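Local coordinates for cleavage stimulation factor 77 (Encephalitozoon cuniculi, PDB 2UY1), which probably takes part in mRNA 3'-end processing as the HAT-repeat scaffold subunit of cleavage stimulation factor, with a likely role in mRNA binding, at residues L302-R306 and I328-T333; F360-L364 and A373-F377; H320-Y324 and F448-K452; T354-E358 and L420-P424; E370-R374 and M390-E394. All coordinates share one frame; numbering follows the deposited sequence.

Interaction 1 (L302-R306 and I328-T333); sequences LELFR and IEYYAT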
# COMPACT_ATOMS: atom_id res chain seq x y z
N LEU B 302 24.21 -25.79 4.03
CA LEU B 302 22.85 -26.01 4.47
C LEU B 302 22.81 -27.04 5.60
O LEU B 302 22.20 -26.78 6.64
CB LEU B 302 22.00 -26.41 3.27
CG LEU B 302 20.50 -26.23 3.10
CD1 LEU B 302 19.99 -24.81 3.23
CD2 LEU B 302 20.32 -26.68 1.69
N GLU B 303 23.48 -28.19 5.46
CA GLU B 303 23.35 -29.15 6.56
C GLU B 303 23.71 -28.56 7.97
O GLU B 303 23.03 -28.85 8.89
CB GLU B 303 23.96 -30.53 6.23
CG GLU B 303 23.18 -31.30 5.10
CD GLU B 303 22.09 -32.30 5.58
OE1 GLU B 303 21.08 -31.90 6.23
OE2 GLU B 303 22.21 -33.53 5.25
N LEU B 304 24.70 -27.67 8.11
CA LEU B 304 24.98 -27.01 9.40
C LEU B 304 24.03 -25.86 9.78
O LEU B 304 23.73 -25.65 10.98
CB LEU B 304 26.45 -26.53 9.49
CG LEU B 304 27.51 -27.56 10.00
CD1 LEU B 304 28.90 -27.08 9.81
CD2 LEU B 304 27.27 -27.90 11.45
N PHE B 305 23.55 -25.11 8.76
CA PHE B 305 22.34 -24.21 8.91
C PHE B 305 21.20 -24.99 9.60
O PHE B 305 20.61 -24.55 10.55
CB PHE B 305 21.88 -23.64 7.53
CG PHE B 305 20.50 -23.01 7.54
CD1 PHE B 305 20.35 -21.65 7.78
CD2 PHE B 305 19.38 -23.77 7.30
CE1 PHE B 305 19.10 -21.07 7.83
CE2 PHE B 305 18.11 -23.20 7.30
CZ PHE B 305 17.96 -21.87 7.58
N ARG B 306 20.97 -26.19 9.09
CA ARG B 306 19.90 -27.08 9.51
C ARG B 306 20.08 -27.60 10.92
O ARG B 306 19.12 -27.67 11.70
CB ARG B 306 19.82 -28.23 8.53
CG ARG B 306 18.91 -27.89 7.37
CD ARG B 306 18.82 -29.00 6.43
NE ARG B 306 18.27 -28.55 5.16
CZ ARG B 306 18.40 -29.22 4.03
NH1 ARG B 306 19.09 -30.33 3.99
NH2 ARG B 306 17.85 -28.75 2.93
N ILE B 328 14.51 -19.68 3.29
CA ILE B 328 15.78 -20.27 2.84
C ILE B 328 15.58 -21.68 2.22
O ILE B 328 16.27 -22.02 1.29
CB ILE B 328 16.76 -20.47 3.98
CG1 ILE B 328 17.16 -19.14 4.66
CG2 ILE B 328 17.93 -21.31 3.49
CD1 ILE B 328 17.68 -18.08 3.74
N GLU B 329 14.69 -22.48 2.79
CA GLU B 329 14.64 -23.86 2.41
C GLU B 329 14.01 -23.88 1.07
O GLU B 329 14.48 -24.56 0.20
CB GLU B 329 13.88 -24.76 3.39
CG GLU B 329 14.64 -25.07 4.66
CD GLU B 329 15.73 -26.18 4.49
OE1 GLU B 329 15.85 -26.85 3.44
OE2 GLU B 329 16.46 -26.40 5.48
N TYR B 330 12.97 -23.07 0.87
CA TYR B 330 12.37 -22.99 -0.49
C TYR B 330 13.36 -22.51 -1.60
O TYR B 330 13.55 -23.20 -2.58
CB TYR B 330 11.08 -22.14 -0.51
CG TYR B 330 10.49 -22.13 -1.89
CD1 TYR B 330 10.03 -23.33 -2.45
CD2 TYR B 330 10.48 -20.97 -2.67
CE1 TYR B 330 9.51 -23.37 -3.77
CE2 TYR B 330 9.95 -21.00 -4.01
CZ TYR B 330 9.50 -22.22 -4.52
OH TYR B 330 8.95 -22.30 -5.80
N TYR B 331 13.96 -21.33 -1.42
CA TYR B 331 14.83 -20.73 -2.47
C TYR B 331 16.18 -21.45 -2.65
O TYR B 331 16.77 -21.35 -3.68
CB TYR B 331 15.00 -19.21 -2.22
CG TYR B 331 13.67 -18.57 -2.42
CD1 TYR B 331 13.19 -18.39 -3.70
CD2 TYR B 331 12.85 -18.25 -1.35
CE1 TYR B 331 11.91 -17.89 -3.91
CE2 TYR B 331 11.56 -17.75 -1.55
CZ TYR B 331 11.11 -17.56 -2.84
OH TYR B 331 9.83 -17.08 -3.10
N ALA B 332 16.62 -22.19 -1.64
CA ALA B 332 17.91 -22.88 -1.71
C ALA B 332 17.72 -24.26 -2.36
O ALA B 332 18.49 -24.66 -3.21
CB ALA B 332 18.56 -23.00 -0.32
N THR B 333 16.63 -24.94 -2.01
CA THR B 333 16.42 -26.33 -2.42
C THR B 333 15.29 -26.50 -3.44
O THR B 333 15.32 -27.42 -4.23
CB THR B 333 16.18 -27.20 -1.18
OG1 THR B 333 14.86 -26.94 -0.70
CG2 THR B 333 17.19 -26.88 -0.12

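Interaction 2 (F360-L364 and A373-F377); sequences FFLFL and ARALF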
# COMPACT_ATOMS: atom_id res chain seq x y z
N PHE B 360 2.50 -17.25 5.63
CA PHE B 360 2.34 -18.68 5.23
C PHE B 360 1.33 -18.79 4.09
O PHE B 360 1.59 -19.47 3.14
CB PHE B 360 1.80 -19.51 6.41
CG PHE B 360 1.84 -21.04 6.23
CD1 PHE B 360 2.45 -21.64 5.15
CD2 PHE B 360 1.29 -21.87 7.23
CE1 PHE B 360 2.50 -23.02 5.02
CE2 PHE B 360 1.32 -23.23 7.10
CZ PHE B 360 1.90 -23.82 5.99
N PHE B 361 0.15 -18.19 4.23
CA PHE B 361 -0.83 -18.29 3.17
C PHE B 361 -0.34 -17.69 1.89
O PHE B 361 -0.51 -18.30 0.84
CB PHE B 361 -2.19 -17.72 3.59
CG PHE B 361 -3.16 -17.61 2.42
CD1 PHE B 361 -3.68 -18.79 1.82
CD2 PHE B 361 -3.48 -16.36 1.89
CE1 PHE B 361 -4.54 -18.73 0.67
CE2 PHE B 361 -4.37 -16.28 0.75
CZ PHE B 361 -4.89 -17.51 0.17
N LEU B 362 0.28 -16.54 1.94
CA LEU B 362 0.62 -15.79 0.71
C LEU B 362 1.82 -16.40 0.02
O LEU B 362 1.98 -16.35 -1.20
CB LEU B 362 0.89 -14.31 0.99
CG LEU B 362 -0.30 -13.44 1.44
CD1 LEU B 362 0.22 -12.08 1.81
CD2 LEU B 362 -1.49 -13.31 0.41
N PHE B 363 2.69 -17.00 0.85
CA PHE B 363 3.79 -17.81 0.35
C PHE B 363 3.20 -19.00 -0.39
O PHE B 363 3.63 -19.36 -1.46
CB PHE B 363 4.63 -18.36 1.51
CG PHE B 363 5.60 -19.44 1.07
CD1 PHE B 363 6.79 -19.11 0.38
CD2 PHE B 363 5.37 -20.77 1.37
CE1 PHE B 363 7.69 -20.12 -0.03
CE2 PHE B 363 6.25 -21.79 0.94
CZ PHE B 363 7.41 -21.47 0.24
N LEU B 364 2.25 -19.72 0.19
CA LEU B 364 1.77 -20.90 -0.59
C LEU B 364 1.07 -20.46 -1.92
O LEU B 364 1.14 -21.11 -2.96
CB LEU B 364 0.80 -21.72 0.28
CG LEU B 364 1.43 -22.45 1.48
CD1 LEU B 364 0.32 -23.11 2.31
CD2 LEU B 364 2.45 -23.52 1.02
N ALA B 373 -2.56 -24.11 -0.19
CA ALA B 373 -2.99 -22.75 0.08
C ALA B 373 -4.45 -22.76 0.49
O ALA B 373 -4.81 -22.15 1.51
CB ALA B 373 -2.72 -21.81 -1.15
N ARG B 374 -5.28 -23.44 -0.28
CA ARG B 374 -6.73 -23.41 -0.06
C ARG B 374 -7.15 -24.08 1.25
O ARG B 374 -7.97 -23.52 1.98
CB ARG B 374 -7.49 -24.05 -1.22
CG ARG B 374 -7.51 -23.26 -2.50
CD ARG B 374 -8.09 -24.21 -3.56
NE ARG B 374 -8.30 -23.60 -4.88
CZ ARG B 374 -9.12 -22.59 -5.14
NH1 ARG B 374 -9.82 -22.01 -4.18
NH2 ARG B 374 -9.24 -22.14 -6.38
N ALA B 375 -6.57 -25.23 1.53
CA ALA B 375 -6.77 -25.92 2.82
C ALA B 375 -6.33 -25.11 4.03
O ALA B 375 -6.98 -25.15 5.09
CB ALA B 375 -6.04 -27.26 2.82
N LEU B 376 -5.21 -24.38 3.90
CA LEU B 376 -4.74 -23.54 5.00
C LEU B 376 -5.72 -22.35 5.25
O LEU B 376 -6.10 -22.09 6.42
CB LEU B 376 -3.29 -23.08 4.78
CG LEU B 376 -2.72 -22.14 5.84
CD1 LEU B 376 -2.47 -22.91 7.22
CD2 LEU B 376 -1.47 -21.38 5.35
N PHE B 377 -6.08 -21.64 4.17
CA PHE B 377 -7.06 -20.55 4.22
C PHE B 377 -8.34 -20.94 4.95
O PHE B 377 -8.82 -20.16 5.77
CB PHE B 377 -7.37 -20.10 2.79
CG PHE B 377 -8.20 -18.84 2.67
CD1 PHE B 377 -7.60 -17.56 2.75
CD2 PHE B 377 -9.58 -18.92 2.41
CE1 PHE B 377 -8.40 -16.39 2.61
CE2 PHE B 377 -10.35 -17.78 2.25
CZ PHE B 377 -9.76 -16.51 2.34

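Interaction 3 (H320-Y324 and F448-K452); sequences HVFIY and FLDLK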
# COMPACT_ATOMS: atom_id res chain seq x y z
N HIS B 320 9.31 -14.87 13.18
CA HIS B 320 10.16 -14.52 12.04
C HIS B 320 11.21 -15.57 11.68
O HIS B 320 11.66 -15.62 10.55
CB HIS B 320 10.94 -13.24 12.37
CG HIS B 320 10.09 -12.01 12.37
ND1 HIS B 320 9.38 -11.41 13.35
CD2 HIS B 320 9.87 -11.27 11.23
CE1 HIS B 320 8.77 -10.31 12.81
NE2 HIS B 320 9.10 -10.23 11.53
N VAL B 321 11.67 -16.33 12.68
CA VAL B 321 12.84 -17.19 12.52
C VAL B 321 12.38 -18.40 11.75
O VAL B 321 13.08 -18.89 10.91
CB VAL B 321 13.50 -17.57 13.93
CG1 VAL B 321 14.65 -18.65 13.80
CG2 VAL B 321 14.05 -16.36 14.57
N PHE B 322 11.13 -18.79 11.98
CA PHE B 322 10.50 -19.88 11.24
C PHE B 322 10.23 -19.49 9.81
O PHE B 322 10.39 -20.31 8.94
CB PHE B 322 9.15 -20.25 11.87
CG PHE B 322 9.23 -20.88 13.25
CD1 PHE B 322 9.41 -22.24 13.39
CD2 PHE B 322 9.11 -20.09 14.40
CE1 PHE B 322 9.47 -22.84 14.67
CE2 PHE B 322 9.15 -20.67 15.68
CZ PHE B 322 9.30 -22.06 15.81
N ILE B 323 9.69 -18.29 9.58
CA ILE B 323 9.40 -17.75 8.25
C ILE B 323 10.70 -17.57 7.47
O ILE B 323 10.78 -17.90 6.29
CB ILE B 323 8.70 -16.37 8.34
CG1 ILE B 323 7.40 -16.41 9.17
CG2 ILE B 323 8.52 -15.72 6.95
CD1 ILE B 323 6.77 -14.98 9.38
N TYR B 324 11.73 -17.03 8.12
CA TYR B 324 13.04 -16.96 7.46
C TYR B 324 13.58 -18.33 7.04
O TYR B 324 14.08 -18.49 5.93
CB TYR B 324 14.00 -16.25 8.38
CG TYR B 324 15.42 -16.45 8.00
CD1 TYR B 324 16.04 -15.66 7.01
CD2 TYR B 324 16.16 -17.46 8.62
CE1 TYR B 324 17.34 -15.91 6.68
CE2 TYR B 324 17.45 -17.71 8.30
CZ TYR B 324 18.05 -16.94 7.36
OH TYR B 324 19.37 -17.22 7.08
N PHE B 448 14.99 -8.17 8.59
CA PHE B 448 14.20 -9.24 7.92
C PHE B 448 12.74 -8.85 8.03
O PHE B 448 12.17 -8.76 9.13
CB PHE B 448 14.44 -10.65 8.51
CG PHE B 448 13.56 -11.75 7.90
CD1 PHE B 448 13.70 -12.15 6.54
CD2 PHE B 448 12.55 -12.37 8.65
CE1 PHE B 448 12.90 -13.18 5.98
CE2 PHE B 448 11.75 -13.37 8.09
CZ PHE B 448 11.92 -13.78 6.75
N LEU B 449 12.11 -8.60 6.89
CA LEU B 449 10.74 -8.12 6.91
C LEU B 449 10.64 -6.86 7.81
O LEU B 449 11.38 -5.92 7.60
CB LEU B 449 9.81 -9.23 7.34
CG LEU B 449 9.91 -10.46 6.39
CD1 LEU B 449 8.90 -11.46 6.77
CD2 LEU B 449 9.67 -10.02 4.94
N ASP B 450 9.74 -6.87 8.80
CA ASP B 450 9.53 -5.74 9.70
C ASP B 450 10.35 -5.85 11.00
O ASP B 450 10.33 -4.93 11.87
CB ASP B 450 8.04 -5.64 10.02
CG ASP B 450 7.55 -6.81 10.78
OD1 ASP B 450 7.53 -7.93 10.19
OD2 ASP B 450 7.20 -6.61 11.98
N LEU B 451 11.05 -6.97 11.14
CA LEU B 451 12.04 -7.16 12.18
C LEU B 451 13.29 -6.34 11.81
O LEU B 451 14.02 -6.70 10.88
CB LEU B 451 12.42 -8.63 12.24
CG LEU B 451 13.18 -9.15 13.45
CD1 LEU B 451 12.44 -8.82 14.76
CD2 LEU B 451 13.30 -10.65 13.26
N LYS B 452 13.51 -5.23 12.51
CA LYS B 452 14.53 -4.24 12.18
C LYS B 452 15.42 -3.95 13.38
O LYS B 452 14.97 -4.15 14.49
CB LYS B 452 13.88 -2.95 11.68
CG LYS B 452 13.28 -3.13 10.27
CD LYS B 452 12.59 -1.95 9.75
CE LYS B 452 12.07 -2.25 8.31
NZ LYS B 452 11.57 -1.05 7.61

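Interaction 4 (T354-E358 and L420-P424); sequences TLLKE and LPPLP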
# COMPACT_ATOMS: atom_id res chain seq x y z
N THR B 354 -0.47 -13.36 13.54
CA THR B 354 -1.07 -12.97 12.26
C THR B 354 0.01 -12.89 11.12
O THR B 354 -0.20 -13.31 9.95
CB THR B 354 -1.77 -11.65 12.47
OG1 THR B 354 -2.95 -11.87 13.28
CG2 THR B 354 -2.09 -10.93 11.08
N LEU B 355 1.18 -12.39 11.50
CA LEU B 355 2.35 -12.44 10.63
C LEU B 355 2.58 -13.79 10.02
O LEU B 355 2.75 -13.91 8.83
CB LEU B 355 3.62 -12.10 11.41
CG LEU B 355 4.90 -12.14 10.57
CD1 LEU B 355 4.86 -11.06 9.43
CD2 LEU B 355 6.05 -11.95 11.54
N LEU B 356 2.65 -14.82 10.84
CA LEU B 356 2.98 -16.15 10.28
C LEU B 356 1.79 -16.66 9.43
O LEU B 356 1.97 -17.39 8.44
CB LEU B 356 3.25 -17.09 11.48
CG LEU B 356 4.06 -18.36 11.77
CD1 LEU B 356 5.45 -18.46 11.17
CD2 LEU B 356 4.24 -18.34 13.27
N LYS B 357 0.57 -16.39 9.91
CA LYS B 357 -0.63 -16.84 9.21
C LYS B 357 -0.71 -16.25 7.78
O LYS B 357 -0.88 -16.99 6.78
CB LYS B 357 -1.88 -16.50 10.02
CG LYS B 357 -2.04 -17.31 11.30
CD LYS B 357 -3.33 -16.89 12.07
CE LYS B 357 -3.28 -17.35 13.57
NZ LYS B 357 -4.16 -16.42 14.41
N GLU B 358 -0.50 -14.94 7.69
CA GLU B 358 -0.50 -14.23 6.41
C GLU B 358 0.67 -14.56 5.51
O GLU B 358 0.47 -14.74 4.31
CB GLU B 358 -0.59 -12.71 6.62
CG GLU B 358 -0.58 -11.86 5.32
CD GLU B 358 -0.94 -10.38 5.54
OE1 GLU B 358 -2.07 -10.04 6.00
OE2 GLU B 358 -0.11 -9.53 5.15
N LEU B 420 -8.95 -10.32 11.07
CA LEU B 420 -7.81 -10.00 11.93
C LEU B 420 -7.30 -8.60 11.58
O LEU B 420 -7.33 -8.18 10.41
CB LEU B 420 -6.71 -11.03 11.80
CG LEU B 420 -7.04 -12.45 12.21
CD1 LEU B 420 -5.85 -13.28 11.69
CD2 LEU B 420 -7.21 -12.50 13.74
N PRO B 421 -6.86 -7.85 12.60
CA PRO B 421 -6.15 -6.59 12.39
C PRO B 421 -4.98 -6.66 11.36
O PRO B 421 -4.21 -7.64 11.33
CB PRO B 421 -5.61 -6.27 13.81
CG PRO B 421 -6.58 -6.86 14.69
CD PRO B 421 -7.00 -8.17 14.03
N PRO B 422 -4.84 -5.62 10.51
CA PRO B 422 -3.77 -5.63 9.50
C PRO B 422 -2.35 -5.53 10.05
O PRO B 422 -2.11 -4.91 11.13
CB PRO B 422 -4.08 -4.40 8.64
CG PRO B 422 -4.96 -3.53 9.52
CD PRO B 422 -5.72 -4.44 10.38
N LEU B 423 -1.43 -6.14 9.32
CA LEU B 423 0.00 -5.88 9.53
C LEU B 423 0.32 -4.46 9.07
O LEU B 423 -0.32 -3.96 8.15
CB LEU B 423 0.87 -6.87 8.76
CG LEU B 423 0.68 -8.41 8.80
CD1 LEU B 423 1.82 -9.09 8.07
CD2 LEU B 423 0.58 -8.93 10.21
N PRO B 424 1.28 -3.78 9.75
CA PRO B 424 1.82 -2.50 9.26
C PRO B 424 2.30 -2.59 7.81
O PRO B 424 2.78 -3.64 7.39
CB PRO B 424 3.04 -2.28 10.19
CG PRO B 424 2.65 -2.96 11.48
CD PRO B 424 1.89 -4.19 11.03

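Interaction 5 (E370-R374 and M390-E394); sequences EENAR and MIEYE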
# COMPACT_ATOMS: atom_id res chain seq x y z
N GLU B 370 -1.38 -24.44 -4.82
CA GLU B 370 -2.79 -24.13 -4.71
C GLU B 370 -3.63 -24.92 -3.71
O GLU B 370 -4.37 -24.34 -2.88
CB GLU B 370 -3.44 -24.19 -6.09
CG GLU B 370 -4.88 -23.76 -6.07
CD GLU B 370 -5.46 -23.71 -7.45
OE1 GLU B 370 -5.02 -22.84 -8.25
OE2 GLU B 370 -6.31 -24.56 -7.72
N GLU B 371 -3.53 -26.24 -3.77
CA GLU B 371 -4.27 -27.13 -2.93
C GLU B 371 -3.96 -26.92 -1.46
O GLU B 371 -4.87 -26.89 -0.62
CB GLU B 371 -3.98 -28.59 -3.34
CG GLU B 371 -4.35 -28.92 -4.81
CD GLU B 371 -5.86 -29.11 -5.01
OE1 GLU B 371 -6.34 -30.22 -4.64
OE2 GLU B 371 -6.56 -28.15 -5.51
N ASN B 372 -2.68 -26.78 -1.12
CA ASN B 372 -2.29 -26.46 0.24
C ASN B 372 -2.71 -25.09 0.70
O ASN B 372 -3.14 -24.94 1.86
CB ASN B 372 -0.78 -26.65 0.45
CG ASN B 372 -0.41 -28.10 0.45
OD1 ASN B 372 -1.37 -28.97 0.89
ND2 ASN B 372 0.70 -28.45 0.06
N ALA B 373 -2.56 -24.11 -0.19
CA ALA B 373 -2.99 -22.75 0.08
C ALA B 373 -4.45 -22.76 0.49
O ALA B 373 -4.81 -22.15 1.51
CB ALA B 373 -2.72 -21.81 -1.15
N ARG B 374 -5.28 -23.44 -0.28
CA ARG B 374 -6.73 -23.41 -0.06
C ARG B 374 -7.15 -24.08 1.25
O ARG B 374 -7.97 -23.52 1.98
CB ARG B 374 -7.49 -24.05 -1.22
CG ARG B 374 -7.51 -23.26 -2.50
CD ARG B 374 -8.09 -24.21 -3.56
NE ARG B 374 -8.30 -23.60 -4.88
CZ ARG B 374 -9.12 -22.59 -5.14
NH1 ARG B 374 -9.82 -22.01 -4.18
NH2 ARG B 374 -9.24 -22.14 -6.38
N MET B 390 -6.87 -14.13 -1.90
CA MET B 390 -7.63 -15.33 -2.26
C MET B 390 -8.79 -15.01 -3.22
O MET B 390 -9.06 -15.76 -4.14
CB MET B 390 -8.12 -16.05 -0.96
CG MET B 390 -8.82 -17.39 -1.14
SD MET B 390 -7.63 -18.68 -1.70
CE MET B 390 -7.76 -18.50 -3.41
N ILE B 391 -9.51 -13.92 -3.00
CA ILE B 391 -10.59 -13.48 -3.92
C ILE B 391 -10.01 -13.18 -5.31
O ILE B 391 -10.63 -13.51 -6.34
CB ILE B 391 -11.38 -12.21 -3.32
CG1 ILE B 391 -12.30 -12.65 -2.15
CG2 ILE B 391 -12.19 -11.44 -4.47
CD1 ILE B 391 -12.71 -11.52 -1.11
N GLU B 392 -8.88 -12.50 -5.37
CA GLU B 392 -8.27 -12.14 -6.66
C GLU B 392 -7.76 -13.39 -7.41
O GLU B 392 -8.02 -13.57 -8.62
CB GLU B 392 -7.10 -11.16 -6.51
CG GLU B 392 -6.30 -10.79 -7.87
CD GLU B 392 -7.03 -9.81 -8.81
OE1 GLU B 392 -8.26 -9.58 -8.67
OE2 GLU B 392 -6.39 -9.25 -9.74
N TYR B 393 -7.07 -14.24 -6.68
CA TYR B 393 -6.71 -15.62 -7.22
C TYR B 393 -7.87 -16.48 -7.81
O TYR B 393 -7.78 -16.98 -8.93
CB TYR B 393 -6.00 -16.40 -6.13
CG TYR B 393 -5.37 -17.70 -6.63
CD1 TYR B 393 -4.06 -17.72 -7.07
CD2 TYR B 393 -6.09 -18.87 -6.66
CE1 TYR B 393 -3.45 -18.92 -7.47
CE2 TYR B 393 -5.50 -20.09 -7.08
CZ TYR B 393 -4.20 -20.08 -7.47
OH TYR B 393 -3.60 -21.24 -7.90
N GLU B 394 -8.89 -16.75 -7.01
CA GLU B 394 -10.18 -17.34 -7.50
C GLU B 394 -10.82 -16.72 -8.75
O GLU B 394 -11.16 -17.45 -9.72
CB GLU B 394 -11.21 -17.34 -6.33
CG GLU B 394 -12.38 -18.31 -6.53
CD GLU B 394 -11.89 -19.72 -6.80
OE1 GLU B 394 -10.90 -20.09 -6.18
OE2 GLU B 394 -12.48 -20.45 -7.60

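Interaction 1 (L302-R306 and I328-T333)
A buried carboxylate, that of Glu329, is gripped side-on by the guanidinium of Arg306 from the facing helix. Arg306 NE bonds to Glu329 OE2 at 2.8 Å and Arg306 NH2 bonds to Glu329 OE1 at 2.8 Å, each oxygen offering its syn lone pair. The flat groups lie nearly coplanar, 16° apart, which suits a paired grip. Bending of the Glu329 chain at chi2 (-78°) turns its carboxylate toward the arginine, whose chain runs extended from CG to NE. One turn back on the same helix, Glu303 OE1 takes a weak, 3.4 Å bond from Arg306 NH1, making a three-residue charge network. Arg306 probably keeps the buried Glu329 ionised.

Beside the charges the contact is apolar. Ile328 lies over one face of the Phe305 ring, and Leu302 divides its methyls, CD1 going to Ile328 CG2 and Ala332 while CD2 meets Thr333 CG2 at 3.6 Å. Thr333 suits its place because its methyl serves this contact while its hydroxyl bonds back to Glu329 O. Leu297 of helix 282-300 touches both Leu302 and Ile328. The near-antiparallel segments, at 169°, belong to the stacked helical hairpins of a HAT (half-a-TPR) repeat array.

Interaction 2 (F360-L364 and A373-F377)
Phe360 lays one face of its ring against Leu376, whose CD2 methyl sits over that face, 3.6 Å from the ring centroid, a CH-pi contact displaced toward the rim on the CG and CD2 side. Leu376 reaches this far because its CG stands opposite the backbone N (chi1 177°), and the other methyl, CD1, approaches the same ring at CE2. A branched leucine fits well here: CD2 also packs on Leu364 CD1 at 3.9 Å, filling the angle between two side chains one turn apart.

The segments run antiparallel, at 160°, on the consecutive helices 354-367 and 370-379, within the closely packed helices of the HAT-repeat superhelix. Where the helices come nearest, small Ala373 lets the backbones approach, its CB lying 3.8 Å from Leu364 CB.

On the other flank Phe361 reaches across to Phe377. Phe377 CD1 lies over one face of the Phe361 ring, 3.7 Å from Phe361 CZ, with the ring planes inclined at 42°. At its edge the Phe361 ring meets the carbonyl of Ala373, CE1 standing 3.5 Å from Ala373 O. Met390 of helix 384-397 touches both Phe361 and Phe377, and Trp387 meets the Phe377 ring edge-to-face.

Interaction 3 (H320-Y324 and F448-K452)
A type II' beta turn from Phe448 to Leu451, in the loop after helix 434-446, folds back onto helix 319-333 of the HAT-repeat array and joins parts of the chain more than 120 residues apart. His320 and Phe448 carry the contact. Leu451 covers one face of the imidazole: its CB lies 3.8 Å from the ring centroid in a CH-pi contact, and its CD2 reaches His320 CG. At the ring edge His320 NE2 donates to Asp450 OD1, 3.1 Å away with an N-H...O angle of 155°. The acceptor lies in the plane of the imidazole, yet the nitrogen stands above the carboxylate plane. Asp450 turns its carboxylate this way with CG set between backbone N and carbonyl carbon (chi1 65°).

The CZ end of the Phe448 ring rests on the helix backbone, 3.4 Å from Tyr324 CA. Tyr324 CB sits over one face, and the tyrosine ring points its edge at the phenylalanine in a T-shaped pair, the planes at 87°. Leu449, from the turn, covers the opposite face, while Ile323 CG2 touches the edge, 3.9 Å from Phe448 CZ. An aromatic residue suits this slot because its flat ring can be sandwiched while its rim meets the helix backbone. The Asp450 carboxylate would probably raise the basicity of His320, and the directed hydrogen bond orients the imidazole between turn and helix.

Interaction 4 (T354-E358 and L420-P424)
Leu423 and Leu420 face Thr354 where the proline-rich segment 420-424 runs along the start of helix 354-367, part of the HAT-repeat superhelix. The prolines have no backbone N-H to donate, and phi and psi near the polyproline values give an extended course, with the two leucines turned to the helix.

The tight part lies around Thr354. Leu423 CD2 presses on Thr354 CG2 at 3.4 Å, closer than usual for two carbons, and also lies 3.7 Å from Leu355 N. Its other methyl, CD1, meets Leu355 CD1 at 3.9 Å, the two leucine side chains crossing at about a right angle. Thr354 suits this place because its branches diverge: with chi1 at -71° the methyl, opposite the backbone N, goes to Leu423, and OG1 faces Leu420 CD1 at 3.6 Å.

Looser is the reach of Leu420 CD1 to Lys357 CD, 4.4 Å. The solvent side is formed by exposed Pro421, which offers Thr354 CG2 mainly its carbonyl oxygen, and by Pro422, which turns away. The backbone of Leu420 is hydrogen-bonded to Lys382. Glu358 sends an extended chain toward Leu423; its OE1 is bonded to the hydroxyl of Thr383, while OE2 lies 3.5 Å from Leu423 CD1.

Interaction 5 (E370-R374 and M390-E394)
Charge pairing dominates where Arg374 meets Glu394 across helices 370-379 and 384-397. The arginine approaches end-on, and both terminal nitrogens converge on a single oxygen: Arg374 NH2 lies 2.6 Å from Glu394 OE1 with an N-H...O angle of 155°, and Arg374 NH1 lies 3.0 Å from the same Glu394 OE1 with a more bent angle of 135°. The oxygen stands in the guanidinium plane, but the carboxylate is turned steeply against that plane. Glu394 OE1 receives NH2 on its syn lone pair, while NH1 arrives on the syn side, tilted from the carboxylate plane. Arginine suits this span because its extended chain, from CG to NE, carries a broad, two-pronged donor between segment axes 12.7 Å apart at closest approach. Glu394 bends at chi2 to meet it. A long, weak ion pair within helix 370-379, Arg374 NE to Glu370 OE2 at 3.6 Å, adds Glu370 to the network.

Non-polar neighbours flank the guanidinium. Met390 CE comes within 4.1 Å of Arg374 NH1, the flexible thioether bending beside it, and Tyr393 CE2 lies 4.3 Å from Arg374 NH2. Separately, the close approach modelled between Glu370 and the Tyr393 hydroxyl is doubtful.

These segments join successive helices of the HAT-repeat array, crossing at -141°, with Leu402 of helix 400-415 touching both Arg374 and Glu394. Because Glu394 OE2 is bonded to the backbone N of Ser399, both oxygens of this buried acid have partners, which probably stabilises its ionised form and keeps the carboxylate from rotating.

All five contacts lie in the C-terminal part of the elongated, all-helical chain. Interactions 1 and 3 share helix 319-333 and touch through Phe305 and Tyr324. Interactions 2 and 4 share helix 354-367, with centres about 13 Å apart, and interactions 2 and 5 share helix 370-379, with centres about 7 Å apart. Along the chain interaction 1 closes before interaction 2 opens, and the two meet at Tyr330 and Phe363. Interactions 1, 2 and 5 thus join helices close in sequence, whereas 3 and 4 bring later loops back over helices 319-333 and 354-367, where His320 and Leu355 touch. This is consistent with helices stacked in series, as in HAT-repeat proteins, with later loops packed along them.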